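Local coordinates for protein alpha-ketoglutarate-dependent non-heme iron oxygenase EasH (Aspergillus japonicus, PDB 5M0T) that probably uses iron(II) and 2-oxoglutarate to carry out an oxidation in the biosynthesis of the ergot alkaloid cycloclavine, at residues T160-T163 with A168-V171; E37-A42 with L153-A158; V202-T205 with L209-A212; R46-E51 with R223-I228. All blocks are in the same frame, centred on the assembly; numbering follows the deposited sequence.

Contact 1: T160-T163 with A168-V171. With AKG (2-oxoglutaric acid), chain D.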
loop_
_atom_site.group_PDB
_atom_site.type_symbol
_atom_site.label_atom_id
_atom_site.label_comp_id
_atom_site.label_asym_id
_atom_site.label_seq_id
_atom_site.Cartn_x
_atom_site.Cartn_y
_atom_site.Cartn_z
ATOM N N THR A 160 27.417 11.537 -9.715
ATOM C CA THR A 160 28.482 12.448 -10.120
ATOM C C THR A 160 28.896 13.200 -8.857
ATOM O O THR A 160 28.284 13.016 -7.805
ATOM C CB THR A 160 27.981 13.508 -11.117
ATOM O OG1 THR A 160 26.926 14.267 -10.510
ATOM C CG2 THR A 160 27.479 12.876 -12.403
ATOM N N ASP A 161 29.902 14.074 -8.961
ATOM C CA ASP A 161 30.216 14.999 -7.856
ATOM C C ASP A 161 28.959 15.785 -7.487
ATOM O O ASP A 161 28.180 16.126 -8.359
ATOM C CB ASP A 161 31.370 15.964 -8.200
ATOM C CG ASP A 161 32.770 15.289 -8.141
ATOM O OD1 ASP A 161 33.049 14.404 -7.304
ATOM O OD2 ASP A 161 33.625 15.658 -8.955
ATOM N N PHE A 162 28.757 15.996 -6.191
ATOM C CA PHE A 162 27.662 16.774 -5.637
ATOM C C PHE A 162 28.317 17.971 -4.952
ATOM O O PHE A 162 29.042 17.783 -3.969
ATOM C CB PHE A 162 26.893 15.964 -4.582
ATOM C CG PHE A 162 25.575 15.404 -5.042
ATOM C CD1 PHE A 162 25.414 14.863 -6.311
ATOM C CD2 PHE A 162 24.504 15.374 -4.175
ATOM C CE1 PHE A 162 24.192 14.349 -6.713
ATOM C CE2 PHE A 162 23.282 14.843 -4.563
ATOM C CZ PHE A 162 23.121 14.340 -5.842
ATOM N N THR A 163 28.057 19.182 -5.469
ATOM C CA THR A 163 28.634 20.436 -4.951
ATOM C C THR A 163 27.531 21.454 -4.603
ATOM O O THR A 163 26.419 21.380 -5.134
ATOM C CB THR A 163 29.575 21.112 -5.970
ATOM O OG1 THR A 163 28.803 21.674 -7.042
ATOM C CG2 THR A 163 30.616 20.125 -6.524
ATOM N N ALA A 168 23.710 20.056 -5.369
ATOM C CA ALA A 168 23.665 19.051 -4.297
ATOM C C ALA A 168 22.414 19.215 -3.440
ATOM O O ALA A 168 22.043 20.333 -3.080
ATOM C CB ALA A 168 24.917 19.112 -3.425
ATOM N N THR A 169 21.784 18.082 -3.135
ATOM C CA THR A 169 20.551 18.005 -2.373
ATOM C C THR A 169 20.696 18.776 -1.085
ATOM O O THR A 169 21.695 18.622 -0.398
ATOM C CB THR A 169 20.207 16.537 -2.056
ATOM O OG1 THR A 169 20.254 15.777 -3.263
ATOM C CG2 THR A 169 18.822 16.402 -1.459
ATOM N N ARG A 170 19.708 19.618 -0.778
ATOM C CA ARG A 170 19.752 20.478 0.399
ATOM C C ARG A 170 18.877 19.901 1.488
ATOM O O ARG A 170 17.834 19.376 1.193
ATOM C CB ARG A 170 19.343 21.898 0.022
ATOM C CG ARG A 170 20.250 22.467 -1.056
ATOM C CD ARG A 170 20.192 23.985 -1.167
ATOM N NE ARG A 170 21.525 24.502 -1.500
ATOM C CZ ARG A 170 22.234 25.391 -0.800
ATOM N NH1 ARG A 170 21.771 25.947 0.308
ATOM N NH2 ARG A 170 23.438 25.752 -1.241
ATOM N N VAL A 171 19.322 19.961 2.738
ATOM C CA VAL A 171 18.639 19.284 3.845
ATOM C C VAL A 171 18.671 20.162 5.078
ATOM O O VAL A 171 19.589 20.936 5.249
ATOM C CB VAL A 171 19.266 17.900 4.177
ATOM C CG1 VAL A 171 19.259 16.976 2.950
ATOM C CG2 VAL A 171 20.684 18.040 4.714
HETATM C C1 AKG D . 12.331 14.402 -4.586
HETATM O O1 AKG D . 11.462 14.049 -3.791
HETATM O O2 AKG D . 12.163 14.461 -5.886
HETATM C C2 AKG D . 13.745 14.815 -4.154
HETATM O O5 AKG D . 13.902 15.196 -3.010
HETATM C C3 AKG D . 14.908 14.719 -5.109
HETATM C C4 AKG D . 16.185 15.311 -4.535
HETATM C C5 AKG D . 17.364 15.265 -5.468
HETATM O O3 AKG D . 17.222 14.542 -6.555
HETATM O O4 AKG D . 18.386 15.860 -5.212
#
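Phe162 lays the CD2 side of its ring against Ala168, with CD2 3.8 Å from the Ala168 CB; Ala168 CA comes up obliquely to the ring. Farther along, the same ring reaches Thr169, whose OG1 stands at the ring edge, close to the ring plane, with the Phe162 CE2 to Thr169 OG1 distance at 3.4 Å. The two stretches belong to the loop that leaves strand 152-158 and to the entry into strand 170-171, and a backbone hydrogen bond ties them together: Ala168 N donates to Thr163 O over 3.0 Å, with an N-H...O angle of 159°. This bond closes the bend, while the Thr163 side chain binds Asn166 N within it. The Ala168 methyl sits close to the same acceptor, CB to Thr163 O 3.2 Å.

The functional end is Thr169. With OG1 beside the backbone N and anti to the carbonyl carbon (chi1 -51°), the hydroxyl is directed at the 2-oxoglutarate and donates to its O4 over 2.7 Å. Arg222 and Gln129 also hydrogen-bond the cosubstrate, and the side chains of Phe162 and Thr169 both pack on Arg222. The Thr169 hydroxyl thus lies between an apolar ring edge and a carboxylate oxygen. Since its proton goes to O4, the chemistry implies that the hydrogen bond holds the cosubstrate's distal carboxylate, while buried packing by Phe162 probably helps to define where the hydroxyl sits.

Contact 2: E37-A42 with L153-A158; sequences EGFMSA and LNFLTA. With ZN (zinc ion), chain G; AKG (2-oxoglutaric acid), chain D.
The two aromatic rings at this contact, Phe39 and Phe155, are near parallel, with planes at 26°, yet so far displaced that they barely overlap, their centroids 5.4 Å apart. They join the loop leading into helix 42-52 to strand 152-158, part of the larger sheet of the cupin double-stranded beta-helix. Phe39 CZ comes within 3.7 Å of Phe155 CD2, oblique to both rings. Phe39 turns CG away from its backbone N (chi1 175°), which carries the ring out to the strand.

No hydrogen bond crosses between the segments, so packing alone joins them here. Leu156, between Phe155 and Thr157, points away from the loop and touches the 2-oxoglutarate with CD1, 3.6 Å from the ligand's C5; the strand therefore separates the loop from the cosubstrate pocket. At the end of strand 33-37, just before the loop, Glu37 OE1 binds a zinc ion at 2.0 Å, with Asp200 and a water as further ligands. Two positions along from Phe155, Thr157 presents both branches to the loop: its OG1 approaches the Phe39 ring, 3.4 Å from CD2, while its methyl meets the thioether of Met40, with Met40 SD 3.8 Å from Thr157 CG2.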
loop_
_atom_site.group_PDB
_atom_site.type_symbol
_atom_site.label_atom_id
_atom_site.label_comp_id
_atom_site.label_asym_id
_atom_site.label_seq_id
_atom_site.Cartn_x
_atom_site.Cartn_y
_atom_site.Cartn_z
ATOM N N GLU A 37 29.394 7.994 3.752
ATOM C CA GLU A 37 30.556 7.961 2.865
ATOM C C GLU A 37 30.727 6.551 2.328
ATOM O O GLU A 37 30.771 5.581 3.097
ATOM C CB GLU A 37 31.848 8.403 3.570
ATOM C CG GLU A 37 31.904 9.880 3.932
ATOM C CD GLU A 37 31.890 10.806 2.727
ATOM O OE1 GLU A 37 32.488 10.467 1.689
ATOM O OE2 GLU A 37 31.282 11.888 2.821
ATOM N N GLY A 38 30.784 6.447 1.002
ATOM C CA GLY A 38 31.033 5.179 0.338
ATOM C C GLY A 38 29.889 4.206 0.448
ATOM O O GLY A 38 30.115 3.017 0.641
ATOM N N PHE A 39 28.656 4.702 0.339
ATOM C CA PHE A 39 27.489 3.812 0.339
ATOM C C PHE A 39 27.610 2.814 -0.816
ATOM O O PHE A 39 27.428 1.621 -0.633
ATOM C CB PHE A 39 26.185 4.627 0.258
ATOM C CG PHE A 39 24.949 3.780 0.137
ATOM C CD1 PHE A 39 24.551 2.958 1.192
ATOM C CD2 PHE A 39 24.197 3.780 -1.041
ATOM C CE1 PHE A 39 23.430 2.156 1.076
ATOM C CE2 PHE A 39 23.072 2.987 -1.162
ATOM C CZ PHE A 39 22.694 2.168 -0.107
ATOM N N MET A 40 27.917 3.338 -2.003
ATOM C CA MET A 40 28.310 2.542 -3.153
ATOM C C MET A 40 29.774 2.826 -3.429
ATOM O O MET A 40 30.243 3.948 -3.221
ATOM C CB MET A 40 27.467 2.914 -4.368
ATOM C CG MET A 40 26.016 2.457 -4.263
ATOM S SD MET A 40 24.991 3.016 -5.645
ATOM C CE MET A 40 25.774 2.249 -7.063
ATOM N N SER A 41 30.505 1.813 -3.881
ATOM C CA SER A 41 31.897 2.004 -4.318
ATOM C C SER A 41 31.960 2.720 -5.668
ATOM O O SER A 41 30.958 2.816 -6.393
ATOM C CB SER A 41 32.616 0.661 -4.441
ATOM O OG SER A 41 32.000 -0.132 -5.440
ATOM N N ALA A 42 33.155 3.193 -6.007
ATOM C CA ALA A 42 33.412 3.818 -7.309
ATOM C C ALA A 42 33.080 2.865 -8.455
ATOM O O ALA A 42 32.468 3.276 -9.445
ATOM C CB ALA A 42 34.857 4.274 -7.402
ATOM N N LEU A 153 12.271 5.967 3.879
ATOM C CA LEU A 153 13.698 6.144 4.088
ATOM C C LEU A 153 14.341 6.294 2.714
ATOM O O LEU A 153 14.273 5.360 1.914
ATOM C CB LEU A 153 14.296 4.925 4.802
ATOM C CG LEU A 153 15.757 5.040 5.242
ATOM C CD1 LEU A 153 16.044 6.353 5.975
ATOM C CD2 LEU A 153 16.115 3.840 6.113
ATOM N N ASN A 154 14.965 7.451 2.463
ATOM C CA ASN A 154 15.586 7.766 1.167
ATOM C C ASN A 154 17.103 7.638 1.201
ATOM O O ASN A 154 17.775 8.405 1.875
ATOM C CB ASN A 154 15.219 9.189 0.727
ATOM C CG ASN A 154 15.525 9.449 -0.744
ATOM O OD1 ASN A 154 16.444 8.860 -1.332
ATOM N ND2 ASN A 154 14.740 10.331 -1.351
ATOM N N PHE A 155 17.635 6.682 0.446
ATOM C CA PHE A 155 19.074 6.556 0.241
ATOM C C PHE A 155 19.371 7.273 -1.054
ATOM O O PHE A 155 19.139 6.715 -2.115
ATOM C CB PHE A 155 19.489 5.088 0.103
ATOM C CG PHE A 155 19.244 4.256 1.337
ATOM C CD1 PHE A 155 17.975 3.774 1.622
ATOM C CD2 PHE A 155 20.301 3.892 2.171
ATOM C CE1 PHE A 155 17.750 2.988 2.741
ATOM C CE2 PHE A 155 20.082 3.107 3.298
ATOM C CZ PHE A 155 18.811 2.651 3.581
ATOM N N LEU A 156 19.864 8.507 -0.985
ATOM C CA LEU A 156 20.084 9.308 -2.185
ATOM C C LEU A 156 21.563 9.344 -2.525
ATOM O O LEU A 156 22.335 10.080 -1.913
ATOM C CB LEU A 156 19.501 10.716 -2.024
ATOM C CG LEU A 156 19.264 11.472 -3.358
ATOM C CD1 LEU A 156 18.288 12.636 -3.194
ATOM C CD2 LEU A 156 20.559 11.978 -3.986
ATOM N N THR A 157 21.951 8.566 -3.524
ATOM C CA THR A 157 23.349 8.386 -3.853
ATOM C C THR A 157 23.787 9.369 -4.939
ATOM O O THR A 157 23.097 9.551 -5.941
ATOM C CB THR A 157 23.600 6.942 -4.331
ATOM O OG1 THR A 157 23.069 6.023 -3.374
ATOM C CG2 THR A 157 25.074 6.688 -4.543
ATOM N N ALA A 158 24.953 9.976 -4.737
ATOM C CA ALA A 158 25.586 10.810 -5.740
ATOM C C ALA A 158 26.246 9.925 -6.810
ATOM O O ALA A 158 27.092 9.090 -6.504
ATOM C CB ALA A 158 26.606 11.736 -5.091
HETATM ZN ZN ZN G . 32.843 11.996 0.476
HETATM C C1 AKG D . 12.331 14.402 -4.586
HETATM O O1 AKG D . 11.462 14.049 -3.791
HETATM O O2 AKG D . 12.163 14.461 -5.886
HETATM C C2 AKG D . 13.745 14.815 -4.154
HETATM O O5 AKG D . 13.902 15.196 -3.010
HETATM C C3 AKG D . 14.908 14.719 -5.109
HETATM C C4 AKG D . 16.185 15.311 -4.535
HETATM C C5 AKG D . 17.364 15.265 -5.468
HETATM O O3 AKG D . 17.222 14.542 -6.555
HETATM O O4 AKG D . 18.386 15.860 -5.212
HETATM O O HOH W 1 33.913 10.845 -0.744
#

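Contact 3: V202-T205 with L209-A212; sequences VLFT and LHGA. With FE2 (Fe (II) ion), chain C; AKG (2-oxoglutaric acid), chain D.
His210 is where the segment 209-212 meets the strand 202-205, and its partner is Phe204. The Phe204 CE1 atom lies 3.3 Å above the imidazole plane of His210, over the ring centre, and is 3.4 Å from the His210 ND1. The rings meet obliquely, planes at 34° and centroids 4.3 Å apart. In return, His210 CB lies over one face of the phenyl ring. Both residues hold CG between the backbone N and the carbonyl carbon, the crowded position (chi1 53° for Phe204), which brings the two rings together between their strands.

At the edge of the imidazole, NE2 of His210 binds the iron(II) at 1.9 Å. O1 and O5 of the 2-oxoglutarate chelate the same ion, each 2.0 Å from the iron atom, and His132 and Glu134 complete the facial triad of this oxygenase family. The other nitrogen, ND1, is hydrogen-bonded to Thr208 O, which would fix the rotation of the ring, while the rings of His132 and His210 meet edge-to-face.

After His210, the backbone of Gly211 accepts a bond from Arg170, and Ala212 brings its CB to 3.5 Å from O4 of the cosubstrate, at the end away from the metal. Strand 210-211 lies at the edge of a small antiparallel sheet beside strand 170-171, whereas strand 201-205 runs between strands 33-37 and 152-158 in the large sheet, with helix 21-31 packed on Leu203.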
loop_
_atom_site.group_PDB
_atom_site.type_symbol
_atom_site.label_atom_id
_atom_site.label_comp_id
_atom_site.label_asym_id
_atom_site.label_seq_id
_atom_site.Cartn_x
_atom_site.Cartn_y
_atom_site.Cartn_z
ATOM N N VAL A 202 23.350 10.586 0.632
ATOM C CA VAL A 202 22.716 11.311 1.723
ATOM C C VAL A 202 21.462 10.507 2.106
ATOM O O VAL A 202 20.645 10.166 1.248
ATOM C CB VAL A 202 22.479 12.816 1.420
ATOM C CG1 VAL A 202 21.448 13.060 0.315
ATOM C CG2 VAL A 202 22.042 13.541 2.686
ATOM N N LEU A 203 21.359 10.169 3.394
ATOM C CA LEU A 203 20.290 9.324 3.928
ATOM C C LEU A 203 19.347 10.174 4.777
ATOM O O LEU A 203 19.804 10.799 5.728
ATOM C CB LEU A 203 20.888 8.225 4.811
ATOM C CG LEU A 203 19.890 7.196 5.329
ATOM C CD1 LEU A 203 19.427 6.299 4.196
ATOM C CD2 LEU A 203 20.467 6.385 6.479
ATOM N N PHE A 204 18.051 10.195 4.445
ATOM C CA PHE A 204 17.062 10.935 5.238
ATOM C C PHE A 204 15.709 10.230 5.304
ATOM O O PHE A 204 15.336 9.496 4.395
ATOM C CB PHE A 204 16.920 12.380 4.759
ATOM C CG PHE A 204 16.641 12.531 3.287
ATOM C CD1 PHE A 204 15.333 12.545 2.809
ATOM C CD2 PHE A 204 17.681 12.680 2.377
ATOM C CE1 PHE A 204 15.074 12.689 1.451
ATOM C CE2 PHE A 204 17.422 12.829 1.009
ATOM C CZ PHE A 204 16.123 12.841 0.549
ATOM N N THR A 205 14.995 10.428 6.413
ATOM C CA THR A 205 13.656 9.894 6.566
ATOM C C THR A 205 12.664 10.749 5.792
ATOM O O THR A 205 12.985 11.859 5.386
ATOM C CB THR A 205 13.179 9.903 8.027
ATOM O OG1 THR A 205 12.914 11.254 8.446
ATOM C CG2 THR A 205 14.221 9.189 8.964
ATOM N N LEU A 209 12.967 17.759 5.986
ATOM C CA LEU A 209 12.859 18.735 4.904
ATOM C C LEU A 209 14.099 18.695 4.033
ATOM O O LEU A 209 15.211 18.735 4.536
ATOM C CB LEU A 209 12.671 20.165 5.428
ATOM C CG LEU A 209 11.280 20.509 5.957
ATOM C CD1 LEU A 209 11.323 21.807 6.754
ATOM C CD2 LEU A 209 10.244 20.600 4.829
ATOM N N HIS A 210 13.887 18.588 2.733
ATOM C CA HIS A 210 14.960 18.490 1.772
ATOM C C HIS A 210 14.472 18.955 0.395
ATOM O O HIS A 210 13.275 19.089 0.172
ATOM C CB HIS A 210 15.411 17.031 1.661
ATOM C CG HIS A 210 14.406 16.174 0.976
ATOM N ND1 HIS A 210 13.336 15.610 1.632
ATOM C CD2 HIS A 210 14.256 15.862 -0.330
ATOM C CE1 HIS A 210 12.584 14.963 0.759
ATOM N NE2 HIS A 210 13.109 15.117 -0.445
ATOM N N GLY A 211 15.402 19.166 -0.525
ATOM C CA GLY A 211 15.062 19.398 -1.931
ATOM C C GLY A 211 16.308 19.517 -2.796
ATOM O O GLY A 211 17.374 19.893 -2.309
ATOM N N ALA A 212 16.181 19.157 -4.072
ATOM C CA ALA A 212 17.271 19.275 -5.044
ATOM C C ALA A 212 17.671 20.730 -5.138
ATOM O O ALA A 212 16.808 21.600 -5.147
ATOM C CB ALA A 212 16.847 18.757 -6.413
HETATM FE FE FE2 C . 12.139 14.860 -2.050
HETATM C C1 AKG D . 12.331 14.402 -4.586
HETATM O O1 AKG D . 11.462 14.049 -3.791
HETATM O O2 AKG D . 12.163 14.461 -5.886
HETATM C C2 AKG D . 13.745 14.815 -4.154
HETATM O O5 AKG D . 13.902 15.196 -3.010
HETATM C C3 AKG D . 14.908 14.719 -5.109
HETATM C C4 AKG D . 16.185 15.311 -4.535
HETATM C C5 AKG D . 17.364 15.265 -5.468
HETATM O O3 AKG D . 17.222 14.542 -6.555
HETATM O O4 AKG D . 18.386 15.860 -5.212
#

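Contact 4: R46-E51 with R223-I228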
loop_
_atom_site.group_PDB
_atom_site.type_symbol
_atom_site.label_atom_id
_atom_site.label_comp_id
_atom_site.label_asym_id
_atom_site.label_seq_id
_atom_site.Cartn_x
_atom_site.Cartn_y
_atom_site.Cartn_z
ATOM N N ARG A 46 30.276 3.394 -11.509
ATOM C CA ARG A 46 30.634 3.231 -12.925
ATOM C C ARG A 46 29.721 2.231 -13.638
ATOM O O ARG A 46 29.153 2.552 -14.690
ATOM C CB ARG A 46 32.100 2.796 -13.091
ATOM N N ARG A 47 29.565 1.040 -13.057
ATOM C CA ARG A 47 28.723 -0.006 -13.651
ATOM C C ARG A 47 27.239 0.363 -13.672
ATOM O O ARG A 47 26.569 0.132 -14.676
ATOM C CB ARG A 47 28.935 -1.372 -12.964
ATOM C CG ARG A 47 30.170 -2.110 -13.459
ATOM C CD ARG A 47 30.292 -3.498 -12.858
ATOM N NE ARG A 47 30.459 -3.454 -11.400
ATOM C CZ ARG A 47 29.615 -3.954 -10.489
ATOM N NH1 ARG A 47 28.491 -4.586 -10.835
ATOM N NH2 ARG A 47 29.912 -3.840 -9.196
ATOM N N PHE A 48 26.732 0.941 -12.584
ATOM C CA PHE A 48 25.344 1.409 -12.547
ATOM C C PHE A 48 25.094 2.478 -13.617
ATOM O O PHE A 48 24.142 2.370 -14.381
ATOM C CB PHE A 48 24.973 1.952 -11.159
ATOM C CG PHE A 48 23.514 2.300 -11.013
ATOM C CD1 PHE A 48 22.546 1.310 -11.099
ATOM C CD2 PHE A 48 23.109 3.615 -10.796
ATOM C CE1 PHE A 48 21.206 1.616 -10.977
ATOM C CE2 PHE A 48 21.769 3.927 -10.663
ATOM C CZ PHE A 48 20.819 2.929 -10.751
ATOM N N ASN A 49 25.968 3.482 -13.685
ATOM C CA ASN A 49 25.907 4.496 -14.756
ATOM C C ASN A 49 25.906 3.883 -16.157
ATOM O O ASN A 49 25.098 4.285 -16.992
ATOM C CB ASN A 49 27.042 5.526 -14.625
ATOM C CG ASN A 49 26.763 6.574 -13.552
ATOM O OD1 ASN A 49 25.613 6.914 -13.278
ATOM N ND2 ASN A 49 27.823 7.081 -12.931
ATOM N N GLY A 50 26.788 2.909 -16.401
ATOM C CA GLY A 50 26.817 2.179 -17.673
ATOM C C GLY A 50 25.469 1.579 -18.052
ATOM O O GLY A 50 25.015 1.745 -19.184
ATOM N N GLU A 51 24.829 0.901 -17.094
ATOM C CA GLU A 51 23.489 0.312 -17.278
ATOM C C GLU A 51 22.389 1.364 -17.519
ATOM O O GLU A 51 21.491 1.156 -18.334
ATOM C CB GLU A 51 23.099 -0.562 -16.062
ATOM C CG GLU A 51 23.922 -1.840 -15.898
ATOM C CD GLU A 51 23.303 -2.863 -14.935
ATOM O OE1 GLU A 51 23.036 -2.536 -13.746
ATOM O OE2 GLU A 51 23.086 -4.017 -15.378
ATOM N N ARG A 223 24.037 14.208 -11.396
ATOM C CA ARG A 223 23.212 12.998 -11.410
ATOM C C ARG A 223 23.083 12.419 -10.006
ATOM O O ARG A 223 24.078 12.021 -9.407
ATOM C CB ARG A 223 23.803 11.950 -12.347
ATOM C CG ARG A 223 22.982 10.665 -12.394
ATOM C CD ARG A 223 23.045 9.879 -13.699
ATOM N NE ARG A 223 24.310 9.948 -14.430
ATOM C CZ ARG A 223 24.608 9.179 -15.480
ATOM N NH1 ARG A 223 23.753 8.256 -15.936
ATOM N NH2 ARG A 223 25.787 9.320 -16.076
ATOM N N GLY A 224 21.861 12.392 -9.489
ATOM C CA GLY A 224 21.552 11.782 -8.196
ATOM C C GLY A 224 20.751 10.507 -8.365
ATOM O O GLY A 224 20.193 10.262 -9.436
ATOM N N PHE A 225 20.680 9.709 -7.299
ATOM C CA PHE A 225 20.033 8.393 -7.336
ATOM C C PHE A 225 19.226 8.173 -6.063
ATOM O O PHE A 225 19.723 7.555 -5.124
ATOM C CB PHE A 225 21.134 7.338 -7.530
ATOM C CG PHE A 225 20.683 5.912 -7.432
ATOM C CD1 PHE A 225 19.415 5.504 -7.809
ATOM C CD2 PHE A 225 21.577 4.948 -6.989
ATOM C CE1 PHE A 225 19.039 4.178 -7.712
ATOM C CE2 PHE A 225 21.204 3.627 -6.891
ATOM C CZ PHE A 225 19.934 3.239 -7.252
ATOM N N PRO A 226 18.003 8.736 -5.994
ATOM C CA PRO A 226 17.126 8.458 -4.861
ATOM C C PRO A 226 16.619 7.031 -4.883
ATOM O O PRO A 226 16.162 6.560 -5.908
ATOM C CB PRO A 226 15.950 9.428 -5.065
ATOM C CG PRO A 226 16.005 9.784 -6.514
ATOM C CD PRO A 226 17.477 9.860 -6.793
ATOM N N LEU A 227 16.709 6.354 -3.749
ATOM C CA LEU A 227 16.167 5.029 -3.596
ATOM C C LEU A 227 15.369 5.068 -2.306
ATOM O O LEU A 227 15.941 5.203 -1.213
ATOM C CB LEU A 227 17.322 4.017 -3.553
ATOM C CG LEU A 227 17.031 2.519 -3.517
ATOM C CD1 LEU A 227 18.354 1.779 -3.685
ATOM C CD2 LEU A 227 16.349 2.089 -2.220
ATOM N N ILE A 228 14.048 4.961 -2.426
ATOM C CA ILE A 228 13.169 5.174 -1.278
ATOM C C ILE A 228 12.519 3.868 -0.844
ATOM O O ILE A 228 11.762 3.253 -1.602
ATOM C CB ILE A 228 12.121 6.262 -1.562
ATOM C CG1 ILE A 228 12.780 7.467 -2.249
ATOM C CG2 ILE A 228 11.441 6.684 -0.275
ATOM C CD1 ILE A 228 11.835 8.605 -2.596
#
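Phe48 and Asn49, neighbours on helix 42-52, carry this contact with strand 222-231, a strand of the large sheet of the cupin double-stranded beta-helix, and they meet Phe225 and Arg223 in two different kinds of stack. Phe48 forms a face-to-face stack with Phe225: centroids lie 4.4 Å apart and the planes are at 28°. The evidence for overlap is direct, since Phe48 CE2 lies 3.7 Å above the Phe225 plane, over the middle of that ring, and the two CZ atoms of Phe48 and Phe225 are 3.6 Å apart. With CG anti to the backbone N (chi1 -173°), Phe48 sends its ring off the helix toward the sheet. Phe87 and Leu91 of helix 85-91 also pack on Phe225, and Thr157 of the neighbouring strand touches it.

The second stack is polar. The amide of Asn49 lies over the guanidinium of Arg223, the planes 27° apart and the side chains running past each other in opposite directions. Asn49 OD1 is also 3.5 Å from Arg223 NE, but the angle is poor and no hydrogen bond forms. The stacking leaves the N-H groups of Arg223 to other acceptors: NE pairs with Glu121 and NH1 with Asp53, both salt bridges, which probably fix its orientation against the amide. Asn49 ND2 makes a weak hydrogen bond to Leu159 O. A partial negative charge above the cation is probably favourable here, as Asn49 OD1 stands 3.3 Å above the guanidinium plane, directly over its centre.

Contacts 1, 2 and 3 are buried and all touch the 2-oxoglutarate, whereas contact 4 is partly buried and the side chain of its Phe225 is about 8 Å from that ligand. Contacts 2, 3 and 4 share the large sheet, in which strand 152-158 lies between 201-205 and 222-231, bonded to both by backbone hydrogen bonds. Contact 3 also reaches the small sheet, where strand 210-211 pairs with strand 170-171 of contact 1. Iron coordination in contact 3 and a ligand hydrogen bond in contact 1 face the pocket; contacts 2 and 4 attach loop and helix chiefly by aromatic packing, with a zinc ligand at one end of contact 2 and an amide-guanidinium stack in contact 4.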